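Local structure of acyl-coenzyme A oxidase 3 (Yarrowia lipolytica, 5YS9) at residues Gly475-Lys480 with Ala525-Val530; Val486-Asn491 with Lys555-Lys560. The protein oxidises acyl-CoA substrates of different chain lengths with FAD and molecular oxygen, giving trans-2-enoyl-CoA and hydrogen peroxide in peroxisomal fatty acid beta-oxidation. All coordinates share one frame; numbering follows the deposited sequence.

Interaction 1: residues Gly475-Lys480 with Ala525-Val530; sequences GHRKGK and ATDKFV
Arg-477 lays one face of its guanidinium over the methyl of Thr-526: CG2 of Thr-526 sits beneath the centre of the planar group and 3.8 Å from NH1 of Arg-477. With CG anti to the carbonyl carbon (chi1 -57°) and an extended chain from CG to NE, the arginine spans the gap between the two segments, whose nearest CA atoms, those of Arg-477 and Thr-526, are 10.0 Å apart. At the outer end of the guanidinium, NH1 and NH2 of Arg-477 both close on OD1 of Asp-527, each at 2.9 Å. This end-on salt bridge is gripped through a single oxygen; both hydrogen bonds are clearly bent, at 131° on the hydrogen, and the carboxylate plane is turned 45° from the guanidinium. NH2 also bonds OE1 of Gln-523, one turn before Asp-527, which helps fix the rotation of the group. OG1 of Thr-526 turns to its own helix, bonding Ile-522 O. Just beyond Arg-477 a Schellman motif with Gly-479 as its C-prime residue ends the helix. The contact thus ties the C-terminal end of helix 458-477 to helix 507-534, near its own C-terminal end, with Thr-526 also packed on Ile-470 and Cys-473 and Ala-525 facing helix 547-573.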
loop_
_atom_site.group_PDB
_atom_site.type_symbol
_atom_site.label_atom_id
_atom_site.label_comp_id
_atom_site.label_asym_id
_atom_site.label_seq_id
_atom_site.Cartn_x
_atom_site.Cartn_y
_atom_site.Cartn_z
ATOM N N GLY A 475 33.396 17.804 -3.887
ATOM C CA GLY A 475 34.435 17.643 -4.913
ATOM C C GLY A 475 34.432 18.734 -5.994
ATOM O O GLY A 475 35.486 19.059 -6.531
ATOM N N HIS A 476 33.279 19.289 -6.319
ATOM C CA HIS A 476 33.222 20.429 -7.210
ATOM C C HIS A 476 33.884 21.677 -6.630
ATOM O O HIS A 476 34.587 22.393 -7.314
ATOM C CB HIS A 476 31.777 20.722 -7.588
ATOM C CG HIS A 476 31.620 21.853 -8.549
ATOM N ND1 HIS A 476 32.114 21.813 -9.829
ATOM C CD2 HIS A 476 31.025 23.056 -8.415
ATOM C CE1 HIS A 476 31.836 22.945 -10.441
ATOM N NE2 HIS A 476 31.174 23.715 -9.605
ATOM N N ARG A 477 33.651 21.914 -5.351
ATOM C CA ARG A 477 34.170 23.071 -4.645
ATOM C C ARG A 477 35.682 23.021 -4.591
ATOM O O ARG A 477 36.339 24.034 -4.463
ATOM C CB ARG A 477 33.598 23.143 -3.241
ATOM C CG ARG A 477 32.092 23.175 -3.181
ATOM C CD ARG A 477 31.660 23.579 -1.799
ATOM N NE ARG A 477 30.231 23.757 -1.688
ATOM C CZ ARG A 477 29.585 23.849 -0.537
ATOM N NH1 ARG A 477 30.243 23.778 0.595
ATOM N NH2 ARG A 477 28.282 24.008 -0.523
ATOM N N LYS A 478 36.211 21.809 -4.649
ATOM C CA LYS A 478 37.637 21.564 -4.630
ATOM C C LYS A 478 38.205 21.501 -6.033
ATOM O O LYS A 478 39.352 21.145 -6.220
ATOM C CB LYS A 478 37.950 20.289 -3.867
ATOM C CG LYS A 478 37.697 20.422 -2.382
ATOM C CD LYS A 478 37.961 19.139 -1.623
ATOM C CE LYS A 478 37.231 19.144 -0.297
ATOM N NZ LYS A 478 37.712 18.074 0.612
ATOM N N GLY A 479 37.378 21.814 -7.018
ATOM C CA GLY A 479 37.842 21.940 -8.360
ATOM C C GLY A 479 37.589 20.766 -9.272
ATOM O O GLY A 479 37.969 20.855 -10.423
ATOM N N LYS A 480 36.953 19.672 -8.821
ATOM C CA LYS A 480 36.595 18.569 -9.777
ATOM C C LYS A 480 35.401 18.960 -10.691
ATOM O O LYS A 480 34.519 19.714 -10.273
ATOM C CB LYS A 480 36.317 17.224 -9.075
ATOM C CG LYS A 480 37.570 16.466 -8.682
ATOM C CD LYS A 480 37.238 15.188 -7.929
ATOM C CE LYS A 480 38.498 14.512 -7.392
ATOM N NZ LYS A 480 38.264 14.112 -5.977
ATOM N N ALA A 525 23.294 21.233 2.829
ATOM C CA ALA A 525 23.734 19.941 3.374
ATOM C C ALA A 525 25.246 19.758 3.246
ATOM O O ALA A 525 25.873 19.247 4.152
ATOM C CB ALA A 525 22.998 18.772 2.707
ATOM N N THR A 526 25.817 20.154 2.121
ATOM C CA THR A 526 27.258 20.092 1.959
ATOM C C THR A 526 27.964 21.064 2.929
ATOM O O THR A 526 28.949 20.669 3.549
ATOM C CB THR A 526 27.666 20.366 0.524
ATOM O OG1 THR A 526 26.944 19.492 -0.347
ATOM C CG2 THR A 526 29.169 20.123 0.346
ATOM N N ASP A 527 27.436 22.290 3.086
ATOM C CA ASP A 527 27.964 23.257 4.092
ATOM C C ASP A 527 28.004 22.659 5.505
ATOM O O ASP A 527 29.026 22.811 6.205
ATOM C CB ASP A 527 27.142 24.569 4.176
ATOM C CG ASP A 527 27.285 25.448 2.937
ATOM O OD1 ASP A 527 28.218 25.251 2.140
ATOM O OD2 ASP A 527 26.423 26.326 2.731
ATOM N N LYS A 528 26.895 22.032 5.926
ATOM C CA LYS A 528 26.778 21.435 7.271
ATOM C C LYS A 528 27.756 20.288 7.477
ATOM O O LYS A 528 28.251 20.070 8.584
ATOM C CB LYS A 528 25.359 20.903 7.545
ATOM C CG LYS A 528 24.287 21.938 7.822
ATOM C CD LYS A 528 22.975 21.271 8.272
ATOM C CE LYS A 528 22.284 21.955 9.453
ATOM N NZ LYS A 528 21.376 23.040 8.991
ATOM N N PHE A 529 27.988 19.530 6.412
ATOM C CA PHE A 529 28.920 18.412 6.429
ATOM C C PHE A 529 30.329 18.922 6.680
ATOM O O PHE A 529 31.115 18.282 7.376
ATOM C CB PHE A 529 28.878 17.691 5.087
ATOM C CG PHE A 529 29.964 16.692 4.914
ATOM C CD1 PHE A 529 31.188 17.067 4.402
ATOM C CD2 PHE A 529 29.765 15.376 5.273
ATOM C CE1 PHE A 529 32.195 16.146 4.207
ATOM C CE2 PHE A 529 30.779 14.437 5.101
ATOM C CZ PHE A 529 32.002 14.826 4.552
ATOM N N VAL A 530 30.641 20.055 6.047
ATOM C CA VAL A 530 31.893 20.769 6.262
ATOM C C VAL A 530 32.000 21.336 7.708
ATOM O O VAL A 530 33.054 21.199 8.320
ATOM C CB VAL A 530 32.151 21.847 5.158
ATOM C CG1 VAL A 530 33.392 22.678 5.449
ATOM C CG2 VAL A 530 32.313 21.199 3.789
#

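Interaction 2: residues Val486-Asn491 with Lys555-Lys560; sequences VGYLAN and KIHTRK
Tyr-488 and His-557 meet edge against edge without stacking, their planes 29° apart and their centroids separated by 5.9 Å. The phenol reaches ND1 of the imidazole, OH of Tyr-488 lying 2.9 Å from ND1 of His-557 in a hydrogen bond for which either could supply the proton. The oxygen approaches the edge of the imidazole near its plane, and ND1 likewise lies at the edge of the phenol ring. On the tyrosine side, CG stands between the backbone N and the carbonyl carbon (chi1 71°), which sends the ring from its short 3-10 turn, 487-489, across to the helix. A first torsion of 169° turns the imidazole of His-557 toward the phenol, and its second nitrogen, NE2, bonds OG of Ser-407, so both ring nitrogens are engaged, which probably fixes the rotation of the imidazole. The turn belongs to the connection between helices 458-477 and 507-534, and here it packs on helix 547-573, within the C-terminal all-helical part of the acyl-CoA oxidase fold. Lys-560, one turn on from His-557, bends its aliphatic chain toward the phenol: CD makes an off-centre CH-pi contact, 4.3 Å from the ring centroid of Tyr-488 and closest to CE2. A phenylalanine in place of Tyr-488 would lack the hydroxyl and would probably leave ND1 of His-557 without its hydrogen-bonding mate in a buried setting. The side chains of Val-486 and His-557 run at about a right angle, CG1 of Val-486 coming within 3.5 Å of CE1 of His-557. Ala-518 and Ile-522 of helix 507-534 pack against Tyr-488, while Met-465 of helix 458-477 touches His-557.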
loop_
_atom_site.group_PDB
_atom_site.type_symbol
_atom_site.label_atom_id
_atom_site.label_comp_id
_atom_site.label_asym_id
_atom_site.label_seq_id
_atom_site.Cartn_x
_atom_site.Cartn_y
_atom_site.Cartn_z
ATOM N N VAL A 486 24.308 16.388 -12.646
ATOM C CA VAL A 486 24.283 17.312 -11.516
ATOM C C VAL A 486 24.961 18.633 -11.845
ATOM O O VAL A 486 25.421 19.316 -10.930
ATOM C CB VAL A 486 24.945 16.659 -10.271
ATOM C CG1 VAL A 486 24.137 15.457 -9.794
ATOM C CG2 VAL A 486 26.388 16.240 -10.546
ATOM N N GLY A 487 25.040 18.977 -13.140
ATOM C CA GLY A 487 25.612 20.262 -13.630
ATOM C C GLY A 487 24.994 21.525 -13.044
ATOM O O GLY A 487 25.683 22.536 -12.859
ATOM N N TYR A 488 23.696 21.467 -12.724
ATOM C CA TYR A 488 22.978 22.598 -12.096
ATOM C C TYR A 488 23.610 23.063 -10.737
ATOM O O TYR A 488 23.360 24.175 -10.265
ATOM C CB TYR A 488 21.452 22.253 -11.959
ATOM C CG TYR A 488 21.176 21.205 -10.918
ATOM C CD1 TYR A 488 21.017 21.564 -9.585
ATOM C CD2 TYR A 488 21.126 19.827 -11.255
ATOM C CE1 TYR A 488 20.823 20.611 -8.596
ATOM C CE2 TYR A 488 20.918 18.849 -10.269
ATOM C CZ TYR A 488 20.768 19.245 -8.933
ATOM O OH TYR A 488 20.559 18.316 -7.936
ATOM N N LEU A 489 24.395 22.193 -10.100
ATOM C CA LEU A 489 25.183 22.531 -8.885
ATOM C C LEU A 489 26.291 23.607 -9.107
ATOM O O LEU A 489 26.789 24.207 -8.134
ATOM C CB LEU A 489 25.811 21.254 -8.314
ATOM C CG LEU A 489 25.238 20.551 -7.080
ATOM C CD1 LEU A 489 23.737 20.739 -6.907
ATOM C CD2 LEU A 489 25.609 19.078 -7.101
ATOM N N ALA A 490 26.681 23.788 -10.382
ATOM C CA ALA A 490 27.624 24.812 -10.844
ATOM C C ALA A 490 26.938 26.111 -11.225
ATOM O O ALA A 490 27.596 27.122 -11.402
ATOM C CB ALA A 490 28.393 24.286 -12.048
ATOM N N ASN A 491 25.621 26.088 -11.354
ATOM C CA ASN A 491 24.881 27.252 -11.774
ATOM C C ASN A 491 24.571 28.229 -10.621
ATOM O O ASN A 491 23.624 28.040 -9.837
ATOM C CB ASN A 491 23.596 26.789 -12.454
ATOM C CG ASN A 491 22.908 27.893 -13.212
ATOM O OD1 ASN A 491 23.250 29.078 -13.075
ATOM N ND2 ASN A 491 21.933 27.512 -14.016
ATOM N N LYS A 555 15.684 12.874 -2.792
ATOM C CA LYS A 555 14.304 13.078 -3.191
ATOM C C LYS A 555 14.156 14.275 -4.109
ATOM O O LYS A 555 13.489 14.179 -5.127
ATOM C CB LYS A 555 13.419 13.255 -1.975
ATOM C CG LYS A 555 11.929 13.198 -2.267
ATOM C CD LYS A 555 11.098 14.088 -1.352
ATOM C CE LYS A 555 10.253 13.298 -0.392
ATOM N NZ LYS A 555 9.359 14.238 0.335
ATOM N N ILE A 556 14.762 15.402 -3.764
ATOM C CA ILE A 556 14.553 16.605 -4.554
ATOM C C ILE A 556 15.266 16.493 -5.891
ATOM O O ILE A 556 14.724 16.859 -6.926
ATOM C CB ILE A 556 14.904 17.898 -3.790
ATOM C CG1 ILE A 556 13.981 18.056 -2.591
ATOM C CG2 ILE A 556 14.690 19.114 -4.676
ATOM C CD1 ILE A 556 14.643 18.675 -1.370
ATOM N N HIS A 557 16.456 15.944 -5.875
ATOM C CA HIS A 557 17.188 15.754 -7.115
ATOM C C HIS A 557 16.471 14.807 -8.111
ATOM O O HIS A 557 16.456 15.066 -9.317
ATOM C CB HIS A 557 18.599 15.261 -6.764
ATOM C CG HIS A 557 19.391 14.763 -7.930
ATOM N ND1 HIS A 557 20.042 15.605 -8.800
ATOM C CD2 HIS A 557 19.678 13.499 -8.332
ATOM C CE1 HIS A 557 20.688 14.875 -9.697
ATOM N NE2 HIS A 557 20.498 13.595 -9.422
ATOM N N THR A 558 15.912 13.707 -7.601
ATOM C CA THR A 558 15.170 12.769 -8.417
ATOM C C THR A 558 13.909 13.443 -8.996
ATOM O O THR A 558 13.565 13.280 -10.173
ATOM C CB THR A 558 14.842 11.503 -7.597
ATOM O OG1 THR A 558 16.067 10.946 -7.083
ATOM C CG2 THR A 558 14.137 10.428 -8.475
ATOM N N ARG A 559 13.235 14.243 -8.194
ATOM C CA ARG A 559 12.050 14.894 -8.681
ATOM C C ARG A 559 12.320 15.861 -9.838
ATOM O O ARG A 559 11.570 15.925 -10.850
ATOM C CB ARG A 559 11.362 15.641 -7.532
ATOM C CG ARG A 559 9.909 15.924 -7.801
ATOM C CD ARG A 559 9.278 14.743 -8.544
ATOM N NE ARG A 559 7.865 14.695 -8.326
ATOM C CZ ARG A 559 7.258 14.030 -7.366
ATOM N NH1 ARG A 559 7.916 13.341 -6.493
ATOM N NH2 ARG A 559 5.955 14.091 -7.276
ATOM N N LYS A 560 13.396 16.605 -9.656
ATOM C CA LYS A 560 13.895 17.532 -10.625
ATOM C C LYS A 560 14.322 16.785 -11.871
ATOM O O LYS A 560 14.033 17.217 -12.964
ATOM C CB LYS A 560 15.041 18.336 -10.012
ATOM C CG LYS A 560 15.870 19.124 -10.999
ATOM C CD LYS A 560 17.236 18.502 -11.188
ATOM C CE LYS A 560 17.449 18.085 -12.623
ATOM N NZ LYS A 560 18.333 16.898 -12.714
#

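How the interactions relate
Interactions 1 and 2 lie about 15 Å apart, centre to centre, and surround the same connection: helix 458-477 ends in the first, its following loop supplies the 3-10 turn of the second, and the chain then continues into helix 507-534. Interaction 1 is only partly buried, and its charged pair sits where an exposed arginine can reach the next helix. All four touching residues of interaction 2 are buried, and it joins a tyrosine-histidine hydrogen bond with aliphatic contacts from a valine and a lysine's methylenes. Helix 507-534 serves both, giving Thr-526 and Asp-527 to one and a packing surface for Tyr-488 to the other. The two meet directly where NE2 of His-476 packs 3.7 Å from CB of Ala-490.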